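Long-range contact in pyruvate kinase (Pseudomonas aeruginosa, PDB 6QXL), which probably catalyses the last step of glycolysis, in which phosphoenolpyruvate and ADP give pyruvate and ATP: residues D114-L126 against V135-R147. Residues are numbered along the deposited sequence; the frame is centred on the assembly and turned at random.
Sequences DLVKDCGVGDELL and VVEEVAADELRCR
Val-136 lies against a type II turn, Gly-120 to Asp-123, bonded through both its N and its O to the second half of the turn and with its side chain set against the carbonyl of Gly-120. Gly-122 N donates to Val-136 O at 2.9 Å, almost straight at 176° and in the carbonyl plane, while Val-136 N returns a bond to Asp-123 O. The backbone places Val-136 CB 3.5 Å from Gly-120 O. The torsion then sorts the methyls: CG1, anti to the backbone N (chi1 176°), lies 3.7 Å from Gly-120 O, and CG2, anti to the carbonyl carbon, meets Leu-125 CD1 at 4.0 Å. Gly-122 sits in the turn with a positive phi of 101°, which glycine readily adopts. Asp-123 OD2 closes the loop on itself by accepting from Gly-120 N, which comes from above the carboxylate plane, and a salt bridge to Arg-162 gives the same oxygen a second partner. Leu-144 carries the packing towards the helix: its CD1 meets Cys-119 CB at 3.7 Å and Leu-125 CD1 at 4.0 Å, and Cys-146 SG lies 4.1 Å from Leu-125 CD1. At the other end Val-116 presses CG1 to 3.3 Å from Ala-140 O, over the tight connection of strands 132-139 and 143-148. Within the hairpin, Arg-145 grips Glu-143 OE1 side-on through NE and NH2 and reaches Glu-138 with NH1, beside a classic beta bulge at Glu-137 and Glu-138. Helix 113-118 thus packs across an antiparallel meander, 124-127, 132-139 and 143-148, in the small beta domain that pyruvate kinases carry as an insertion in their TIM barrel.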
ATOM      1  N   ASP A 114     -19.426 -46.724  18.171  1.00 52.55           N
ATOM      2  CA  ASP A 114     -18.147 -46.170  17.736  1.00 53.98           C
ATOM      3  C   ASP A 114     -17.456 -45.084  18.631  1.00 49.08           C
ATOM      4  O   ASP A 114     -16.249 -45.073  18.641  1.00 42.99           O
ATOM      5  CB  ASP A 114     -18.184 -45.524  16.380  1.00 58.31           C
ATOM      6  CG  ASP A 114     -18.660 -46.466  15.241  1.00 59.48           C
ATOM      7  OD1 ASP A 114     -18.190 -47.608  15.212  1.00 62.99           O
ATOM      8  OD2 ASP A 114     -19.470 -46.024  14.410  1.00 61.22           O
ATOM      9  N   LEU A 115     -18.197 -44.582  19.614  1.00 45.05           N
ATOM     10  CA  LEU A 115     -17.559 -43.721  20.627  1.00 43.89           C
ATOM     11  C   LEU A 115     -16.400 -44.458  21.339  1.00 44.20           C
ATOM     12  O   LEU A 115     -15.294 -43.931  21.483  1.00 44.78           O
ATOM     13  CB  LEU A 115     -18.540 -43.271  21.674  1.00 45.89           C
ATOM     14  CG  LEU A 115     -17.945 -42.307  22.716  1.00 45.19           C
ATOM     15  CD1 LEU A 115     -17.478 -40.962  22.130  1.00 47.33           C
ATOM     16  CD2 LEU A 115     -18.960 -41.944  23.793  1.00 48.95           C
ATOM     17  N   VAL A 116     -16.667 -45.657  21.762  1.00 39.47           N
ATOM     18  CA  VAL A 116     -15.704 -46.446  22.506  1.00 42.02           C
ATOM     19  C   VAL A 116     -14.580 -46.966  21.613  1.00 40.56           C
ATOM     20  O   VAL A 116     -13.441 -47.128  22.082  1.00 43.83           O
ATOM     21  CB  VAL A 116     -16.406 -47.637  23.222  1.00 43.81           C
ATOM     22  CG1 VAL A 116     -15.440 -48.637  23.838  1.00 44.94           C
ATOM     23  CG2 VAL A 116     -17.393 -47.175  24.262  1.00 43.21           C
ATOM     24  N   LYS A 117     -14.892 -47.179  20.343  1.00 43.96           N
ATOM     25  CA  LYS A 117     -13.906 -47.654  19.386  1.00 46.64           C
ATOM     26  C   LYS A 117     -12.905 -46.575  19.005  1.00 43.37           C
ATOM     27  O   LYS A 117     -11.712 -46.835  18.901  1.00 44.22           O
ATOM     28  CB  LYS A 117     -14.606 -48.187  18.118  1.00 52.70           C
ATOM     29  CG  LYS A 117     -15.328 -49.530  18.442  1.00 62.52           C
ATOM     30  CD  LYS A 117     -15.863 -50.323  17.274  1.00 70.42           C
ATOM     31  CE  LYS A 117     -17.068 -51.168  17.726  1.00 72.27           C
ATOM     32  NZ  LYS A 117     -17.495 -52.212  16.759  1.00 72.66           N
ATOM     33  N   ASP A 118     -13.371 -45.357  18.861  1.00 39.36           N
ATOM     34  CA  ASP A 118     -12.553 -44.231  18.413  1.00 42.62           C
ATOM     35  C   ASP A 118     -11.737 -43.604  19.530  1.00 43.79           C
ATOM     36  O   ASP A 118     -10.653 -43.095  19.296  1.00 45.03           O
ATOM     37  CB  ASP A 118     -13.423 -43.132  17.839  1.00 44.97           C
ATOM     38  CG  ASP A 118     -14.211 -43.603  16.575  1.00 53.17           C
ATOM     39  OD1 ASP A 118     -13.852 -44.737  16.016  1.00 63.77           O
ATOM     40  OD2 ASP A 118     -15.177 -42.848  16.229  1.00 59.89           O
ATOM     41  N   CYS A 119     -12.126 -43.797  20.822  1.00 46.22           N
ATOM     42  CA  CYS A 119     -11.384 -43.301  21.918  1.00 41.54           C
ATOM     43  C   CYS A 119     -10.278 -44.241  22.451  1.00 41.25           C
ATOM     44  O   CYS A 119     -10.405 -45.441  22.297  1.00 39.08           O
ATOM     45  CB  CYS A 119     -12.237 -42.832  23.006  1.00 42.35           C
ATOM     46  SG  CYS A 119     -13.237 -41.443  22.529  1.00 46.27           S
ATOM     47  N   GLY A 120      -9.249 -43.596  23.034  1.00 40.94           N
ATOM     48  CA  GLY A 120      -8.144 -44.264  23.604  1.00 37.44           C
ATOM     49  C   GLY A 120      -7.689 -43.587  24.923  1.00 37.32           C
ATOM     50  O   GLY A 120      -8.070 -42.452  25.256  1.00 35.16           O
ATOM     51  N   VAL A 121      -6.853 -44.320  25.655  1.00 35.55           N
ATOM     52  CA  VAL A 121      -6.331 -43.842  26.907  1.00 34.44           C
ATOM     53  C   VAL A 121      -5.639 -42.499  26.694  1.00 33.40           C
ATOM     54  O   VAL A 121      -4.884 -42.342  25.751  1.00 39.58           O
ATOM     55  CB  VAL A 121      -5.320 -44.860  27.523  1.00 34.81           C
ATOM     56  CG1 VAL A 121      -4.814 -44.382  28.884  1.00 37.14           C
ATOM     57  CG2 VAL A 121      -5.939 -46.247  27.638  1.00 33.24           C
ATOM     58  N   GLY A 122      -5.948 -41.531  27.542  1.00 32.72           N
ATOM     59  CA  GLY A 122      -5.404 -40.179  27.409  1.00 33.00           C
ATOM     60  C   GLY A 122      -6.343 -39.172  26.783  1.00 36.33           C
ATOM     61  O   GLY A 122      -6.219 -38.007  27.048  1.00 39.17           O
ATOM     62  N   ASP A 123      -7.287 -39.627  25.961  1.00 39.97           N
ATOM     63  CA  ASP A 123      -8.250 -38.719  25.318  1.00 38.14           C
ATOM     64  C   ASP A 123      -9.025 -37.913  26.362  1.00 37.23           C
ATOM     65  O   ASP A 123      -9.354 -38.452  27.431  1.00 41.09           O
ATOM     66  CB  ASP A 123      -9.227 -39.486  24.440  1.00 39.50           C
ATOM     67  CG  ASP A 123      -8.564 -40.075  23.171  1.00 41.12           C
ATOM     68  OD1 ASP A 123      -7.340 -39.919  22.971  1.00 44.96           O
ATOM     69  OD2 ASP A 123      -9.238 -40.756  22.367  1.00 38.85           O
ATOM     70  N   GLU A 124      -9.269 -36.640  26.100  1.00 38.80           N
ATOM     71  CA  GLU A 124     -10.109 -35.816  26.961  1.00 40.80           C
ATOM     72  C   GLU A 124     -11.485 -35.681  26.339  1.00 37.88           C
ATOM     73  O   GLU A 124     -11.592 -35.380  25.159  1.00 34.71           O
ATOM     74  CB  GLU A 124      -9.493 -34.416  27.212  1.00 46.34           C
ATOM     75  CG  GLU A 124      -8.113 -34.498  27.852  1.00 50.74           C
ATOM     76  CD  GLU A 124      -7.546 -33.262  28.487  1.00 56.80           C
ATOM     77  OE1 GLU A 124      -6.328 -33.272  28.741  1.00 66.08           O
ATOM     78  OE2 GLU A 124      -8.263 -32.262  28.710  1.00 65.65           O
ATOM     79  N   LEU A 125     -12.524 -35.921  27.135  1.00 39.30           N
ATOM     80  CA  LEU A 125     -13.906 -35.842  26.677  1.00 38.83           C
ATOM     81  C   LEU A 125     -14.565 -34.644  27.331  1.00 39.76           C
ATOM     82  O   LEU A 125     -14.372 -34.394  28.515  1.00 44.83           O
ATOM     83  CB  LEU A 125     -14.663 -37.110  27.044  1.00 40.18           C
ATOM     84  CG  LEU A 125     -14.115 -38.412  26.463  1.00 42.28           C
ATOM     85  CD1 LEU A 125     -14.841 -39.603  27.193  1.00 45.92           C
ATOM     86  CD2 LEU A 125     -14.199 -38.402  24.933  1.00 41.07           C
ATOM     87  N   LEU A 126     -15.339 -33.904  26.551  1.00 42.65           N
ATOM     88  CA  LEU A 126     -16.005 -32.701  27.007  1.00 42.55           C
ATOM     89  C   LEU A 126     -17.510 -32.892  26.893  1.00 38.16           C
ATOM     90  O   LEU A 126     -18.021 -33.269  25.844  1.00 39.25           O
ATOM     91  CB  LEU A 126     -15.551 -31.514  26.177  1.00 46.26           C
ATOM     92  CG  LEU A 126     -14.149 -30.965  26.534  1.00 46.98           C
ATOM     93  CD1 LEU A 126     -12.986 -31.707  25.930  1.00 54.82           C
ATOM     94  CD2 LEU A 126     -13.944 -29.548  26.174  1.00 50.05           C
ATOM     95  N   VAL A 135     -10.941 -37.408  31.449  1.00 38.39           N
ATOM     96  CA  VAL A 135      -9.869 -38.062  30.717  1.00 38.71           C
ATOM     97  C   VAL A 135     -10.084 -39.581  30.775  1.00 36.53           C
ATOM     98  O   VAL A 135     -10.458 -40.119  31.817  1.00 35.44           O
ATOM     99  CB  VAL A 135      -8.481 -37.652  31.253  1.00 41.93           C
ATOM    100  CG1 VAL A 135      -8.327 -38.008  32.737  1.00 41.78           C
ATOM    101  CG2 VAL A 135      -7.366 -38.287  30.406  1.00 42.25           C
ATOM    102  N   VAL A 136      -9.829 -40.252  29.653  1.00 33.71           N
ATOM    103  CA  VAL A 136     -10.015 -41.692  29.557  1.00 33.23           C
ATOM    104  C   VAL A 136      -8.817 -42.391  30.206  1.00 34.73           C
ATOM    105  O   VAL A 136      -7.672 -42.199  29.790  1.00 36.72           O
ATOM    106  CB  VAL A 136     -10.143 -42.134  28.084  1.00 38.38           C
ATOM    107  CG1 VAL A 136     -10.248 -43.656  27.962  1.00 44.82           C
ATOM    108  CG2 VAL A 136     -11.346 -41.473  27.433  1.00 37.39           C
ATOM    109  N   GLU A 137      -9.087 -43.185  31.243  1.00 33.11           N
ATOM    110  CA  GLU A 137      -8.034 -43.936  31.951  1.00 35.19           C
ATOM    111  C   GLU A 137      -7.889 -45.367  31.446  1.00 35.23           C
ATOM    112  O   GLU A 137      -6.786 -45.905  31.456  1.00 36.73           O
ATOM    113  CB  GLU A 137      -8.339 -43.973  33.458  1.00 41.02           C
ATOM    114  CG  GLU A 137      -7.993 -42.681  34.240  1.00 46.48           C
ATOM    115  CD  GLU A 137      -8.147 -42.840  35.736  1.00 53.24           C
ATOM    116  OE1 GLU A 137      -8.961 -43.696  36.166  1.00 59.71           O
ATOM    117  OE2 GLU A 137      -7.524 -42.061  36.490  1.00 56.91           O
ATOM    118  N   GLU A 138      -9.002 -46.000  31.071  1.00 33.88           N
ATOM    119  CA  GLU A 138      -9.011 -47.381  30.599  1.00 35.75           C
ATOM    120  C   GLU A 138     -10.070 -47.542  29.523  1.00 34.44           C
ATOM    121  O   GLU A 138     -11.120 -46.894  29.561  1.00 34.70           O
ATOM    122  CB  GLU A 138      -9.308 -48.358  31.737  1.00 40.20           C
ATOM    123  CG  GLU A 138      -8.255 -48.415  32.828  1.00 45.31           C
ATOM    124  CD  GLU A 138      -8.588 -49.406  33.943  1.00 44.23           C
ATOM    125  OE1 GLU A 138      -9.588 -50.117  33.897  1.00 44.99           O
ATOM    126  OE2 GLU A 138      -7.799 -49.451  34.900  1.00 41.40           O
ATOM    127  N   VAL A 139      -9.783 -48.406  28.557  1.00 33.04           N
ATOM    128  CA  VAL A 139     -10.702 -48.731  27.491  1.00 31.39           C
ATOM    129  C   VAL A 139     -10.959 -50.236  27.538  1.00 31.28           C
ATOM    130  O   VAL A 139     -10.021 -51.019  27.656  1.00 38.85           O
ATOM    131  CB  VAL A 139     -10.121 -48.345  26.111  1.00 34.21           C
ATOM    132  CG1 VAL A 139     -11.098 -48.659  25.004  1.00 34.04           C
ATOM    133  CG2 VAL A 139      -9.834 -46.896  26.072  1.00 35.74           C
ATOM    134  N   ALA A 140     -12.221 -50.611  27.421  1.00 29.78           N
ATOM    135  CA  ALA A 140     -12.648 -51.993  27.247  1.00 30.60           C
ATOM    136  C   ALA A 140     -13.507 -52.052  25.995  1.00 30.68           C
ATOM    137  O   ALA A 140     -13.769 -51.055  25.370  1.00 32.97           O
ATOM    138  CB  ALA A 140     -13.440 -52.475  28.474  1.00 33.19           C
ATOM    139  N   ALA A 141     -13.950 -53.246  25.615  1.00 30.91           N
ATOM    140  CA  ALA A 141     -14.713 -53.390  24.372  1.00 31.55           C
ATOM    141  C   ALA A 141     -16.034 -52.608  24.388  1.00 36.72           C
ATOM    142  O   ALA A 141     -16.517 -52.180  23.368  1.00 37.69           O
ATOM    143  CB  ALA A 141     -14.992 -54.855  24.090  1.00 32.06           C
ATOM    144  N   ASP A 142     -16.627 -52.422  25.566  1.00 40.11           N
ATOM    145  CA  ASP A 142     -17.944 -51.857  25.707  1.00 36.39           C
ATOM    146  C   ASP A 142     -18.013 -50.564  26.554  1.00 32.33           C
ATOM    147  O   ASP A 142     -19.119 -50.095  26.818  1.00 36.02           O
ATOM    148  CB  ASP A 142     -18.866 -52.909  26.289  1.00 36.43           C
ATOM    149  CG  ASP A 142     -18.532 -53.263  27.751  1.00 43.05           C
ATOM    150  OD1 ASP A 142     -17.350 -53.174  28.152  1.00 39.61           O
ATOM    151  OD2 ASP A 142     -19.468 -53.604  28.530  1.00 42.06           O
ATOM    152  N   GLU A 143     -16.881 -50.017  27.006  1.00 30.38           N
ATOM    153  CA  GLU A 143     -16.953 -48.875  27.869  1.00 32.84           C
ATOM    154  C   GLU A 143     -15.669 -48.098  27.950  1.00 28.54           C
ATOM    155  O   GLU A 143     -14.578 -48.646  27.682  1.00 28.16           O
ATOM    156  CB  GLU A 143     -17.392 -49.252  29.312  1.00 41.77           C
ATOM    157  CG  GLU A 143     -16.493 -50.103  30.113  1.00 44.53           C
ATOM    158  CD  GLU A 143     -17.081 -50.493  31.465  1.00 46.34           C
ATOM    159  OE1 GLU A 143     -16.308 -50.714  32.460  1.00 45.14           O
ATOM    160  OE2 GLU A 143     -18.289 -50.544  31.637  1.00 50.33           O
ATOM    161  N   LEU A 144     -15.792 -46.826  28.343  1.00 28.88           N
ATOM    162  CA  LEU A 144     -14.653 -45.982  28.630  1.00 30.64           C
ATOM    163  C   LEU A 144     -14.684 -45.664  30.126  1.00 30.48           C
ATOM    164  O   LEU A 144     -15.725 -45.254  30.665  1.00 33.09           O
ATOM    165  CB  LEU A 144     -14.716 -44.693  27.851  1.00 33.53           C
ATOM    166  CG  LEU A 144     -14.626 -44.773  26.323  1.00 35.37           C
ATOM    167  CD1 LEU A 144     -14.712 -43.363  25.733  1.00 38.07           C
ATOM    168  CD2 LEU A 144     -13.321 -45.381  25.790  1.00 39.83           C
ATOM    169  N   ARG A 145     -13.550 -45.868  30.796  1.00 30.90           N
ATOM    170  CA  ARG A 145     -13.433 -45.618  32.221  1.00 31.17           C
ATOM    171  C   ARG A 145     -12.607 -44.370  32.424  1.00 31.09           C
ATOM    172  O   ARG A 145     -11.436 -44.322  32.016  1.00 31.39           O
ATOM    173  CB  ARG A 145     -12.755 -46.784  32.910  1.00 33.18           C
ATOM    174  CG  ARG A 145     -13.590 -48.048  32.890  1.00 34.73           C
ATOM    175  CD  ARG A 145     -12.781 -49.275  33.231  1.00 36.86           C
ATOM    176  NE  ARG A 145     -13.494 -50.473  32.775  1.00 36.37           N
ATOM    177  CZ  ARG A 145     -12.962 -51.644  32.473  1.00 36.59           C
ATOM    178  NH1 ARG A 145     -11.662 -51.839  32.733  1.00 36.61           N
ATOM    179  NH2 ARG A 145     -13.738 -52.626  32.082  1.00 37.62           N
ATOM    180  N   CYS A 146     -13.209 -43.364  33.063  1.00 29.08           N
ATOM    181  CA  CYS A 146     -12.652 -42.026  33.071  1.00 33.67           C
ATOM    182  C   CYS A 146     -12.453 -41.458  34.465  1.00 34.31           C
ATOM    183  O   CYS A 146     -13.038 -41.930  35.453  1.00 36.93           O
ATOM    184  CB  CYS A 146     -13.564 -41.092  32.276  1.00 34.40           C
ATOM    185  SG  CYS A 146     -13.956 -41.667  30.599  1.00 37.33           S
ATOM    186  N   ARG A 147     -11.619 -40.434  34.529  1.00 37.94           N
ATOM    187  CA  ARG A 147     -11.448 -39.596  35.705  1.00 42.41           C
ATOM    188  C   ARG A 147     -11.932 -38.185  35.373  1.00 44.18           C
ATOM    189  O   ARG A 147     -11.630 -37.657  34.287  1.00 41.18           O
ATOM    190  CB  ARG A 147      -9.964 -39.555  36.105  1.00 46.35           C
ATOM    191  CG  ARG A 147      -9.725 -38.989  37.486  1.00 44.90           C
ATOM    192  CD  ARG A 147      -8.265 -38.969  37.878  1.00 43.53           C
ATOM    193  NE  ARG A 147      -7.470 -38.005  37.118  1.00 43.12           N
ATOM    194  CZ  ARG A 147      -6.595 -38.266  36.141  1.00 40.76           C
ATOM    195  NH1 ARG A 147      -6.388 -39.518  35.717  1.00 45.18           N
ATOM    196  NH2 ARG A 147      -5.930 -37.276  35.575  1.00 38.89           N
TER
HETATM  197  O   HOH W   1     -12.912 -50.326  22.197  1.00 43.11           O